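Local coordinates for trp repressor binding protein WrbA (Deinococcus radiodurans, PDB 1YDG) that catalyses the two-electron reduction of quinones to quinols with NADH or NADPH, using one FMN per subunit of a homotetramer, at residues Met121-Leu135 against Gly163-Gly175. Sequence-based numbering, arbitrary orientation.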
# COMPACT_ATOMS: atom_id res chain seq x y z
N MET B 121 14.59 -2.73 4.94
CA MET B 121 14.56 -2.60 6.40
C MET B 121 14.20 -1.18 6.74
O MET B 121 14.38 -0.26 5.92
CB MET B 121 15.93 -2.90 7.04
CG MET B 121 16.50 -4.26 6.76
SD MET B 121 18.07 -4.59 7.62
CE MET B 121 19.05 -3.20 7.16
N THR B 122 13.67 -0.99 7.93
CA THR B 122 13.25 0.33 8.36
C THR B 122 13.25 0.53 9.88
O THR B 122 13.54 -0.40 10.65
CB THR B 122 11.85 0.65 7.77
OG1 THR B 122 11.56 2.05 7.89
CG2 THR B 122 10.76 -0.20 8.45
N SER B 123 12.91 1.74 10.29
CA SER B 123 12.64 2.06 11.70
C SER B 123 11.70 3.24 11.88
O SER B 123 11.54 4.06 10.98
CB SER B 123 13.94 2.39 12.42
OG SER B 123 14.55 3.49 11.82
N ALA B 124 11.08 3.30 13.06
CA ALA B 124 10.31 4.46 13.49
C ALA B 124 10.42 4.62 15.00
O ALA B 124 10.88 3.71 15.69
CB ALA B 124 8.86 4.31 13.10
N GLN B 125 9.96 5.76 15.51
CA GLN B 125 9.95 6.02 16.96
C GLN B 125 8.85 5.23 17.67
O GLN B 125 8.97 4.91 18.85
CB GLN B 125 9.86 7.52 17.26
CG GLN B 125 11.11 8.26 16.73
CD GLN B 125 11.33 9.63 17.36
OE1 GLN B 125 11.12 9.83 18.57
NE2 GLN B 125 11.82 10.58 16.55
N ASN B 126 7.80 4.88 16.91
CA ASN B 126 6.65 4.12 17.41
C ASN B 126 6.61 2.72 16.80
O ASN B 126 7.09 2.51 15.69
CB ASN B 126 5.39 4.89 17.07
CG ASN B 126 5.41 6.30 17.64
OD1 ASN B 126 5.38 6.48 18.86
ND2 ASN B 126 5.49 7.30 16.76
N VAL B 127 6.05 1.75 17.53
CA VAL B 127 6.12 0.36 17.04
C VAL B 127 5.35 0.25 15.74
O VAL B 127 5.82 -0.37 14.77
CB VAL B 127 5.60 -0.72 18.07
CG1 VAL B 127 6.27 -2.07 17.78
CG2 VAL B 127 5.89 -0.34 19.49
N ASN B 128 4.17 0.88 15.72
CA ASN B 128 3.27 0.87 14.57
C ASN B 128 3.25 2.21 13.79
O ASN B 128 2.21 2.58 13.21
CB ASN B 128 1.84 0.57 15.04
CG ASN B 128 1.76 -0.63 16.00
OD1 ASN B 128 1.52 -0.46 17.20
ND2 ASN B 128 1.97 -1.85 15.46
N GLY B 129 4.38 2.93 13.77
CA GLY B 129 4.41 4.28 13.23
C GLY B 129 4.81 4.41 11.76
O GLY B 129 5.51 5.34 11.41
N GLY B 130 4.42 3.45 10.93
CA GLY B 130 4.52 3.58 9.48
C GLY B 130 5.61 2.74 8.85
O GLY B 130 5.83 2.80 7.64
N GLN B 131 6.29 1.95 9.68
CA GLN B 131 7.31 1.05 9.24
C GLN B 131 6.86 0.14 8.09
O GLN B 131 7.56 0.04 7.08
CB GLN B 131 7.78 0.16 10.40
CG GLN B 131 8.61 0.85 11.47
CD GLN B 131 7.83 1.11 12.74
OE1 GLN B 131 6.70 1.64 12.69
NE2 GLN B 131 8.42 0.78 13.89
N GLU B 132 5.71 -0.52 8.25
CA GLU B 132 5.25 -1.47 7.25
C GLU B 132 5.00 -0.77 5.93
O GLU B 132 5.38 -1.27 4.89
CB GLU B 132 3.97 -2.19 7.69
CG GLU B 132 4.20 -3.14 8.82
CD GLU B 132 2.97 -3.94 9.22
OE1 GLU B 132 3.14 -4.76 10.12
OE2 GLU B 132 1.87 -3.79 8.65
N THR B 133 4.39 0.41 5.98
CA THR B 133 4.14 1.11 4.74
C THR B 133 5.48 1.56 4.12
O THR B 133 5.62 1.55 2.89
CB THR B 133 3.10 2.22 4.89
OG1 THR B 133 3.52 3.17 5.88
CG2 THR B 133 1.72 1.62 5.30
N THR B 134 6.48 1.89 4.95
CA THR B 134 7.78 2.36 4.44
C THR B 134 8.43 1.24 3.67
O THR B 134 8.94 1.46 2.58
CB THR B 134 8.73 2.81 5.56
OG1 THR B 134 8.13 3.89 6.28
CG2 THR B 134 10.07 3.28 4.99
N LEU B 135 8.39 0.03 4.23
CA LEU B 135 8.91 -1.13 3.54
C LEU B 135 8.16 -1.38 2.23
O LEU B 135 8.77 -1.58 1.17
CB LEU B 135 8.83 -2.36 4.44
CG LEU B 135 9.65 -2.26 5.74
CD1 LEU B 135 9.28 -3.37 6.68
CD2 LEU B 135 11.16 -2.29 5.42
N GLY B 163 9.38 -9.08 17.03
CA GLY B 163 8.12 -8.34 16.83
C GLY B 163 7.34 -8.87 15.63
O GLY B 163 6.18 -8.50 15.43
N GLY B 164 7.99 -9.73 14.84
CA GLY B 164 7.34 -10.40 13.71
C GLY B 164 7.11 -9.48 12.52
O GLY B 164 5.96 -9.07 12.28
N ASN B 165 8.16 -9.14 11.78
CA ASN B 165 7.95 -8.37 10.55
C ASN B 165 8.31 -9.15 9.30
O ASN B 165 9.46 -9.25 8.93
CB ASN B 165 8.62 -6.99 10.59
CG ASN B 165 7.99 -6.00 9.56
OD1 ASN B 165 7.59 -6.37 8.44
ND2 ASN B 165 7.93 -4.72 9.97
N PRO B 166 7.29 -9.69 8.62
CA PRO B 166 7.52 -10.50 7.45
C PRO B 166 8.06 -9.69 6.25
O PRO B 166 8.69 -10.25 5.36
CB PRO B 166 6.13 -11.07 7.17
CG PRO B 166 5.21 -10.06 7.68
CD PRO B 166 5.85 -9.51 8.90
N TYR B 167 7.83 -8.38 6.25
CA TYR B 167 8.19 -7.55 5.09
C TYR B 167 9.65 -7.17 5.14
O TYR B 167 10.25 -6.87 4.13
CB TYR B 167 7.33 -6.27 5.01
CG TYR B 167 5.83 -6.50 5.05
CD1 TYR B 167 5.00 -5.63 5.75
CD2 TYR B 167 5.23 -7.57 4.39
CE1 TYR B 167 3.62 -5.83 5.81
CE2 TYR B 167 3.82 -7.77 4.44
CZ TYR B 167 3.04 -6.90 5.14
OH TYR B 167 1.68 -7.06 5.20
N GLY B 168 10.22 -7.19 6.34
CA GLY B 168 11.59 -6.78 6.56
C GLY B 168 11.80 -6.30 7.98
O GLY B 168 10.87 -5.90 8.66
N ALA B 169 13.05 -6.34 8.41
CA ALA B 169 13.42 -5.91 9.77
C ALA B 169 12.94 -4.49 10.00
O ALA B 169 13.08 -3.63 9.13
CB ALA B 169 14.93 -6.01 9.98
N SER B 170 12.32 -4.26 11.15
CA SER B 170 11.90 -2.93 11.52
C SER B 170 12.02 -2.75 13.02
O SER B 170 11.49 -3.55 13.80
CB SER B 170 10.50 -2.57 11.01
OG SER B 170 9.49 -3.34 11.62
N VAL B 171 12.73 -1.69 13.38
CA VAL B 171 13.17 -1.41 14.72
C VAL B 171 12.44 -0.18 15.23
O VAL B 171 12.19 0.76 14.47
CB VAL B 171 14.68 -1.14 14.69
CG1 VAL B 171 15.18 -0.57 16.00
CG2 VAL B 171 15.43 -2.42 14.33
N THR B 172 12.09 -0.18 16.52
CA THR B 172 11.54 1.01 17.17
C THR B 172 12.71 1.84 17.71
O THR B 172 13.43 1.42 18.62
CB THR B 172 10.53 0.65 18.26
OG1 THR B 172 9.48 -0.14 17.68
CG2 THR B 172 9.89 1.90 18.86
N ALA B 173 12.90 3.02 17.10
CA ALA B 173 14.03 3.91 17.39
C ALA B 173 13.86 4.58 18.75
O ALA B 173 12.91 5.35 18.95
CB ALA B 173 14.15 4.97 16.28
N ASN B 174 14.79 4.27 19.66
CA ASN B 174 14.74 4.77 21.05
C ASN B 174 16.06 5.44 21.54
O ASN B 174 16.17 5.82 22.71
CB ASN B 174 14.31 3.63 22.00
CG ASN B 174 15.49 2.91 22.68
OD1 ASN B 174 16.48 2.54 22.04
ND2 ASN B 174 15.37 2.72 23.99
N GLY B 175 17.04 5.56 20.64
CA GLY B 175 18.37 6.08 20.99
C GLY B 175 19.30 5.03 21.61
O GLY B 175 20.46 4.88 21.19
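Thr122 and Ala124 exchange four backbone hydrogen bonds with Ala169, Val171 and Ala173, laying strand 170-172 parallel to strand 121-124. The last of these, Ala173 N to Ala124 O, is short at 2.6 Å. Packing is tight between the strand and helix 131-135, where Thr122 CG2 presses on Ser170 CB at 3.5 Å and Gln131 CB covers the same carbon from the helix side. Leu135 CD1 reaches across to Gly168 O (3.6 Å) and to the amide of Asn165. Asn165 swings this amide opposite its own N (chi1 -159°): OD1 accepts a hydrogen bond from Tyr167 N, closing an Asx turn, while ND2 donates to Ser170 OG at 2.7 Å. Replacing it by alanine removes both bonds, which is likely to leave Tyr167 N and Ser170 OG without these mates. Glu132 crosses the Tyr167 ring edge, OE2 3.9 Å from CE1; its OE1 accepts from Gly130 N, and Tyr167 OH hydrogen-bonds Thr133 OG1, both of the second subunit. At the solvent-facing rim, Thr172 CG2 meets Gln125 O, Val127 rests on Thr172 OG1, and exposed Gln125 grazes Ala173 O with CB and CG. Residues 123-129 bind FMN, so the contact backs the cofactor loop after a parallel strand of the flavodoxin-like fold.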